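PDB 1T71: putative phosphatase/phosphodiesterase MPN_349 from Mycoplasma pneumoniae M129, which probably hydrolyses phosphodiester bonds, perhaps those of 2',3'-cyclic nucleotides, at a two-iron centre of the calcineurin-like metallophosphoesterase type. Local coordinates for residues 74-80 against 99-104; 4-8 against 33-39. All blocks are in the same frame, centred on the assembly; numbering follows the deposited sequence.

Contact 1. Residues 74-80 against 99-104; sequences WFQKLDL and FAFHNL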
loop_
_atom_site.group_PDB
_atom_site.type_symbol
_atom_site.label_atom_id
_atom_site.label_comp_id
_atom_site.label_asym_id
_atom_site.label_seq_id
_atom_site.Cartn_x
_atom_site.Cartn_y
_atom_site.Cartn_z
ATOM N N TRP A 74 -11.556 -4.322 6.222
ATOM C CA TRP A 74 -12.843 -4.246 6.904
ATOM C C TRP A 74 -12.864 -4.231 8.425
ATOM O O TRP A 74 -13.908 -4.484 9.032
ATOM C CB TRP A 74 -13.710 -5.398 6.387
ATOM C CG TRP A 74 -13.661 -5.504 4.883
ATOM C CD1 TRP A 74 -14.490 -4.886 3.985
ATOM C CD2 TRP A 74 -12.675 -6.199 4.105
ATOM N NE1 TRP A 74 -14.077 -5.151 2.700
ATOM C CE2 TRP A 74 -12.965 -5.950 2.743
ATOM C CE3 TRP A 74 -11.571 -7.003 4.426
ATOM C CZ2 TRP A 74 -12.190 -6.477 1.702
ATOM C CZ3 TRP A 74 -10.801 -7.529 3.391
ATOM C CH2 TRP A 74 -11.115 -7.260 2.045
ATOM N N PHE A 75 -11.745 -3.902 9.054
ATOM C CA PHE A 75 -11.722 -3.917 10.504
ATOM C C PHE A 75 -12.488 -2.812 11.239
ATOM O O PHE A 75 -13.058 -3.074 12.296
ATOM C CB PHE A 75 -10.285 -3.983 11.011
ATOM C CG PHE A 75 -10.185 -4.433 12.432
ATOM C CD1 PHE A 75 -10.041 -3.511 13.460
ATOM C CD2 PHE A 75 -10.289 -5.785 12.747
ATOM C CE1 PHE A 75 -9.996 -3.930 14.784
ATOM C CE2 PHE A 75 -10.246 -6.213 14.067
ATOM C CZ PHE A 75 -10.102 -5.284 15.088
ATOM N N GLN A 76 -12.507 -1.593 10.708
ATOM C CA GLN A 76 -13.239 -0.514 11.369
ATOM C C GLN A 76 -14.718 -0.569 10.957
ATOM O O GLN A 76 -15.175 0.197 10.101
ATOM C CB GLN A 76 -12.613 0.842 11.017
ATOM C CG GLN A 76 -11.151 0.972 11.475
ATOM C CD GLN A 76 -10.981 0.851 12.987
ATOM O OE1 GLN A 76 -9.930 0.416 13.481
ATOM N NE2 GLN A 76 -12.003 1.250 13.727
ATOM N N LYS A 77 -15.448 -1.485 11.591
ATOM C CA LYS A 77 -16.864 -1.733 11.316
ATOM C C LYS A 77 -17.798 -0.532 11.360
ATOM O O LYS A 77 -18.684 -0.397 10.518
ATOM C CB LYS A 77 -17.422 -2.758 12.300
ATOM C CG LYS A 77 -16.441 -3.779 12.792
ATOM C CD LYS A 77 -16.232 -4.885 11.807
ATOM C CE LYS A 77 -15.401 -5.964 12.462
ATOM N NZ LYS A 77 -16.017 -6.378 13.754
ATOM N N LEU A 78 -17.616 0.324 12.357
ATOM C CA LEU A 78 -18.486 1.484 12.530
ATOM C C LEU A 78 -18.677 2.376 11.307
ATOM O O LEU A 78 -19.772 2.882 11.084
ATOM C CB LEU A 78 -17.993 2.335 13.712
ATOM C CG LEU A 78 -17.734 1.561 15.012
ATOM C CD1 LEU A 78 -17.344 2.516 16.126
ATOM C CD2 LEU A 78 -18.980 0.770 15.395
ATOM N N ASP A 79 -17.624 2.574 10.517
ATOM C CA ASP A 79 -17.724 3.437 9.342
ATOM C C ASP A 79 -17.451 2.736 8.022
ATOM O O ASP A 79 -17.317 3.408 7.003
ATOM C CB ASP A 79 -16.729 4.598 9.438
ATOM C CG ASP A 79 -16.796 5.323 10.752
ATOM O OD1 ASP A 79 -17.916 5.488 11.274
ATOM O OD2 ASP A 79 -15.727 5.744 11.251
ATOM N N LEU A 80 -17.374 1.411 7.999
ATOM C CA LEU A 80 -17.030 0.784 6.727
ATOM C C LEU A 80 -18.002 1.021 5.579
ATOM O O LEU A 80 -17.567 1.247 4.456
ATOM C CB LEU A 80 -16.740 -0.714 6.895
ATOM C CG LEU A 80 -17.834 -1.756 6.797
ATOM C CD1 LEU A 80 -17.212 -3.146 6.825
ATOM C CD2 LEU A 80 -18.790 -1.558 7.936
ATOM N N PHE A 99 -17.830 -14.384 0.792
ATOM C CA PHE A 99 -17.413 -13.371 1.748
ATOM C C PHE A 99 -18.364 -12.178 1.753
ATOM O O PHE A 99 -18.680 -11.625 0.701
ATOM C CB PHE A 99 -15.991 -12.900 1.399
ATOM C CG PHE A 99 -15.477 -11.782 2.270
ATOM C CD1 PHE A 99 -14.864 -10.670 1.702
ATOM C CD2 PHE A 99 -15.580 -11.851 3.656
ATOM C CE1 PHE A 99 -14.357 -9.638 2.497
ATOM C CE2 PHE A 99 -15.076 -10.826 4.464
ATOM C CZ PHE A 99 -14.463 -9.717 3.882
ATOM N N ALA A 100 -18.842 -11.791 2.933
ATOM C CA ALA A 100 -19.709 -10.620 3.025
ATOM C C ALA A 100 -18.742 -9.517 2.608
ATOM O O ALA A 100 -17.545 -9.648 2.835
ATOM C CB ALA A 100 -20.163 -10.409 4.463
ATOM N N PHE A 101 -19.228 -8.445 1.999
ATOM C CA PHE A 101 -18.339 -7.358 1.555
ATOM C C PHE A 101 -17.684 -7.654 0.202
ATOM O O PHE A 101 -16.909 -6.835 -0.307
ATOM C CB PHE A 101 -17.211 -7.075 2.566
ATOM C CG PHE A 101 -17.682 -6.846 3.978
ATOM C CD1 PHE A 101 -18.799 -6.061 4.242
ATOM C CD2 PHE A 101 -17.002 -7.423 5.047
ATOM C CE1 PHE A 101 -19.234 -5.857 5.552
ATOM C CE2 PHE A 101 -17.428 -7.225 6.358
ATOM C CZ PHE A 101 -18.544 -6.444 6.612
ATOM N N HIS A 102 -17.985 -8.813 -0.377
ATOM C CA HIS A 102 -17.418 -9.174 -1.675
ATOM C C HIS A 102 -17.860 -8.152 -2.720
ATOM O O HIS A 102 -17.253 -8.039 -3.789
ATOM C CB HIS A 102 -17.891 -10.568 -2.090
ATOM C CG HIS A 102 -19.360 -10.643 -2.382
ATOM N ND1 HIS A 102 -19.894 -10.306 -3.607
ATOM C CD2 HIS A 102 -20.412 -10.960 -1.588
ATOM C CE1 HIS A 102 -21.211 -10.411 -3.556
ATOM N NE2 HIS A 102 -21.550 -10.804 -2.342
ATOM N N ASN A 103 -18.922 -7.410 -2.401
ATOM C CA ASN A 103 -19.456 -6.382 -3.296
ATOM C C ASN A 103 -19.579 -5.016 -2.625
ATOM O O ASN A 103 -20.328 -4.159 -3.085
ATOM C CB ASN A 103 -20.823 -6.801 -3.845
ATOM C CG ASN A 103 -21.871 -6.982 -2.754
ATOM O OD1 ASN A 103 -23.060 -7.121 -3.046
ATOM N ND2 ASN A 103 -21.438 -6.992 -1.501
ATOM N N LEU A 104 -18.841 -4.814 -1.539
ATOM C CA LEU A 104 -18.865 -3.540 -0.824
ATOM C C LEU A 104 -17.754 -2.636 -1.369
ATOM O O LEU A 104 -16.599 -2.734 -0.946
ATOM C CB LEU A 104 -18.640 -3.781 0.669
ATOM C CG LEU A 104 -18.847 -2.670 1.706
ATOM C CD1 LEU A 104 -17.705 -2.744 2.703
ATOM C CD2 LEU A 104 -18.907 -1.291 1.055
#
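An aromatic cluster of Trp74, Phe99 and Phe101 joins two loops at the surface of the protein. Trp74 lies in the loop that also carries the iron ligand Asn71, a few residues further on. The rings of Trp74 and Phe99 make a T-shaped (edge-to-face) pair. The edge of Phe99 points at the six-membered ring of Trp74, with centroids 5.1 Å apart and planes at 82°. Phe99 CE1 and CZ lead, CE1 lying 3.9 Å from Trp74 CZ2. Phe101 is turned differently. It lies nearly parallel (3°) to the five-membered ring of Trp74 but is displaced so far that little of one covers the other. The contact is made by the pyrrole side of the indole, with Trp74 CD1 3.7 Å from Phe101 CD2. Leu80 comes in over a face of Phe101 as a CH-pi contact, its CD1 3.9 Å from the ring centroid. Leu104 CD1 fills in at the indole edge, 4.1 Å from Trp74 CD1. A type II turn from Phe99 to His102 and a type I turn from Phe101 to Leu104 present the second set of side chains. Phe132 also meets the rings of Trp74 and Phe99. The two loops meet through apolar and aromatic contacts, without a hydrogen bond between them. The indole N-H, Trp74 NE1, is buried with no hydrogen-bond partner in the model, which probably costs some stability.

Contact 2. Residues 4-8 against 33-39; sequences SIKFI and YQADLVI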
loop_
_atom_site.group_PDB
_atom_site.type_symbol
_atom_site.label_atom_id
_atom_site.label_comp_id
_atom_site.label_asym_id
_atom_site.label_seq_id
_atom_site.Cartn_x
_atom_site.Cartn_y
_atom_site.Cartn_z
ATOM N N SER A 4 3.897 13.909 -19.467
ATOM C CA SER A 4 3.910 12.733 -18.624
ATOM C C SER A 4 3.102 13.003 -17.369
ATOM O O SER A 4 2.668 14.126 -17.125
ATOM C CB SER A 4 5.345 12.397 -18.231
ATOM O OG SER A 4 5.922 13.443 -17.471
ATOM N N ILE A 5 2.904 11.959 -16.577
ATOM C CA ILE A 5 2.179 12.077 -15.329
ATOM C C ILE A 5 3.132 11.581 -14.247
ATOM O O ILE A 5 3.686 10.485 -14.342
ATOM C CB ILE A 5 0.898 11.231 -15.352
ATOM C CG1 ILE A 5 0.028 11.658 -16.535
ATOM C CG2 ILE A 5 0.130 11.415 -14.058
ATOM C CD1 ILE A 5 -1.201 10.794 -16.758
ATOM N N LYS A 6 3.343 12.415 -13.237
ATOM C CA LYS A 6 4.236 12.088 -12.143
ATOM C C LYS A 6 3.439 11.639 -10.930
ATOM O O LYS A 6 2.564 12.364 -10.450
ATOM C CB LYS A 6 5.097 13.308 -11.820
ATOM C CG LYS A 6 6.048 13.641 -12.948
ATOM C CD LYS A 6 6.686 15.008 -12.822
ATOM C CE LYS A 6 7.528 15.295 -14.056
ATOM N NZ LYS A 6 7.851 16.740 -14.200
ATOM N N PHE A 7 3.733 10.432 -10.450
ATOM C CA PHE A 7 3.029 9.871 -9.298
ATOM C C PHE A 7 3.916 9.635 -8.090
ATOM O O PHE A 7 5.139 9.566 -8.197
ATOM C CB PHE A 7 2.411 8.505 -9.620
ATOM C CG PHE A 7 1.508 8.483 -10.812
ATOM C CD1 PHE A 7 2.033 8.489 -12.100
ATOM C CD2 PHE A 7 0.131 8.361 -10.647
ATOM C CE1 PHE A 7 1.202 8.361 -13.210
ATOM C CE2 PHE A 7 -0.710 8.233 -11.746
ATOM C CZ PHE A 7 -0.173 8.232 -13.036
ATOM N N ILE A 8 3.263 9.477 -6.943
ATOM C CA ILE A 8 3.925 9.160 -5.683
ATOM C C ILE A 8 3.043 8.102 -5.027
ATOM O O ILE A 8 1.858 8.341 -4.791
ATOM C CB ILE A 8 4.018 10.376 -4.732
ATOM C CG1 ILE A 8 5.173 11.286 -5.150
ATOM C CG2 ILE A 8 4.226 9.891 -3.290
ATOM C CD1 ILE A 8 5.333 12.520 -4.259
ATOM N N TYR A 33 9.098 16.357 -6.271
ATOM C CA TYR A 33 8.952 15.551 -7.480
ATOM C C TYR A 33 7.970 16.137 -8.485
ATOM O O TYR A 33 7.779 15.574 -9.567
ATOM C CB TYR A 33 8.497 14.128 -7.128
ATOM C CG TYR A 33 9.522 13.305 -6.389
ATOM C CD1 TYR A 33 9.406 13.065 -5.018
ATOM C CD2 TYR A 33 10.614 12.763 -7.061
ATOM C CE1 TYR A 33 10.354 12.302 -4.340
ATOM C CE2 TYR A 33 11.566 12.004 -6.393
ATOM C CZ TYR A 33 11.432 11.779 -5.039
ATOM O OH TYR A 33 12.386 11.041 -4.389
ATOM N N GLN A 34 7.358 17.266 -8.138
ATOM C CA GLN A 34 6.372 17.888 -9.010
ATOM C C GLN A 34 5.308 16.846 -9.287
ATOM O O GLN A 34 4.813 16.731 -10.404
ATOM C CB GLN A 34 7.002 18.336 -10.330
ATOM C CG GLN A 34 7.736 19.664 -10.264
ATOM C CD GLN A 34 6.859 20.794 -9.733
ATOM O OE1 GLN A 34 6.689 20.953 -8.520
ATOM N NE2 GLN A 34 6.286 21.575 -10.644
ATOM N N ALA A 35 4.967 16.077 -8.260
ATOM C CA ALA A 35 3.970 15.027 -8.396
ATOM C C ALA A 35 2.621 15.602 -8.770
ATOM O O ALA A 35 2.264 16.699 -8.346
ATOM C CB ALA A 35 3.855 14.241 -7.096
ATOM N N ASP A 36 1.876 14.851 -9.570
ATOM C CA ASP A 36 0.548 15.253 -10.001
ATOM C C ASP A 36 -0.487 14.531 -9.153
ATOM O O ASP A 36 -1.560 15.066 -8.877
ATOM C CB ASP A 36 0.327 14.874 -11.468
ATOM C CG ASP A 36 1.227 15.642 -12.414
ATOM O OD1 ASP A 36 1.122 16.890 -12.458
ATOM O OD2 ASP A 36 2.038 14.999 -13.114
ATOM N N LEU A 37 -0.152 13.312 -8.736
ATOM C CA LEU A 37 -1.067 12.489 -7.960
ATOM C C LEU A 37 -0.377 11.714 -6.841
ATOM O O LEU A 37 0.779 11.307 -6.973
ATOM C CB LEU A 37 -1.766 11.508 -8.900
ATOM C CG LEU A 37 -2.648 12.132 -9.982
ATOM C CD1 LEU A 37 -2.967 11.101 -11.049
ATOM C CD2 LEU A 37 -3.919 12.677 -9.347
ATOM N N VAL A 38 -1.103 11.507 -5.745
ATOM C CA VAL A 38 -0.590 10.779 -4.593
ATOM C C VAL A 38 -1.530 9.619 -4.265
ATOM O O VAL A 38 -2.731 9.811 -4.067
ATOM C CB VAL A 38 -0.473 11.698 -3.346
ATOM C CG1 VAL A 38 -0.019 10.886 -2.128
ATOM C CG2 VAL A 38 0.502 12.827 -3.621
ATOM N N ILE A 39 -0.974 8.413 -4.223
ATOM C CA ILE A 39 -1.740 7.211 -3.929
ATOM C C ILE A 39 -1.105 6.542 -2.713
ATOM O O ILE A 39 0.124 6.514 -2.586
ATOM C CB ILE A 39 -1.687 6.224 -5.116
ATOM C CG1 ILE A 39 -2.017 6.960 -6.418
ATOM C CG2 ILE A 39 -2.662 5.067 -4.891
ATOM C CD1 ILE A 39 -1.834 6.121 -7.662
HETATM O O HOH W 1 3.421 15.828 -15.194
#
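Lys6 and Asp36 meet at the start of a beta-alpha-beta crossover, where the neighbouring parallel strands 6-10 and 37-41 begin to pair in a mixed beta sheet. Helices 15-23 and 26-33 lie between them in the chain. The second helix ends in a Schellman motif at Gln34. The tight part is the strand pairing. Ile8 N donates to Leu37 O at 3.1 Å, and Ile8 O accepts from Ile39 N at 2.9 Å, almost straight at 174°. Phe7 and Leu37 lie side by side on the buried face toward strand 152-158, with Phe7 CE2 3.7 Å from Leu37 CD1. On the face bearing Ile8, its CG1 stands beside the backbone N (chi1 -80°), and CD1 reaches Ala35 CB at 3.6 Å. At the strand starts the backbone bonding stays firm: Lys6 O takes a 2.7 Å bond from Asp36 N and a weak one from Leu37 N. The solvent side is here, with Lys6 and Asp36 partly exposed and Gln34 exposed. The extended Lys6 chain runs past the Tyr33 and Gln34 carbonyls, and its NZ does not touch the Asp36 carboxylate. A water donates to both Ser4 O and Asp36 OD2. Asp36 OD2 also accepts Lys6 N through its anti lone pair, at 2.9 Å and 176°.

Overall arrangement
Both segments of contact 2 come earlier in the chain than those of contact 1. The centres of the two contacts are 30 Å apart, and their nearest atoms are about 16 Å apart. Both are linked to the two-iron site through the chain. Strand 6-10 leads to Asp12, and strand 37-41 leads to Glu43 and Asn44, all iron ligands. The side chain of Ile39 is about 11 Å from that of Asp12. In contact 1, the Trp74 side chain is about 10 Å from a bound iron. It is about 6 Å from the side chain of the iron ligand Asn71 and about 7 Å from that of His72, the likely proton donor.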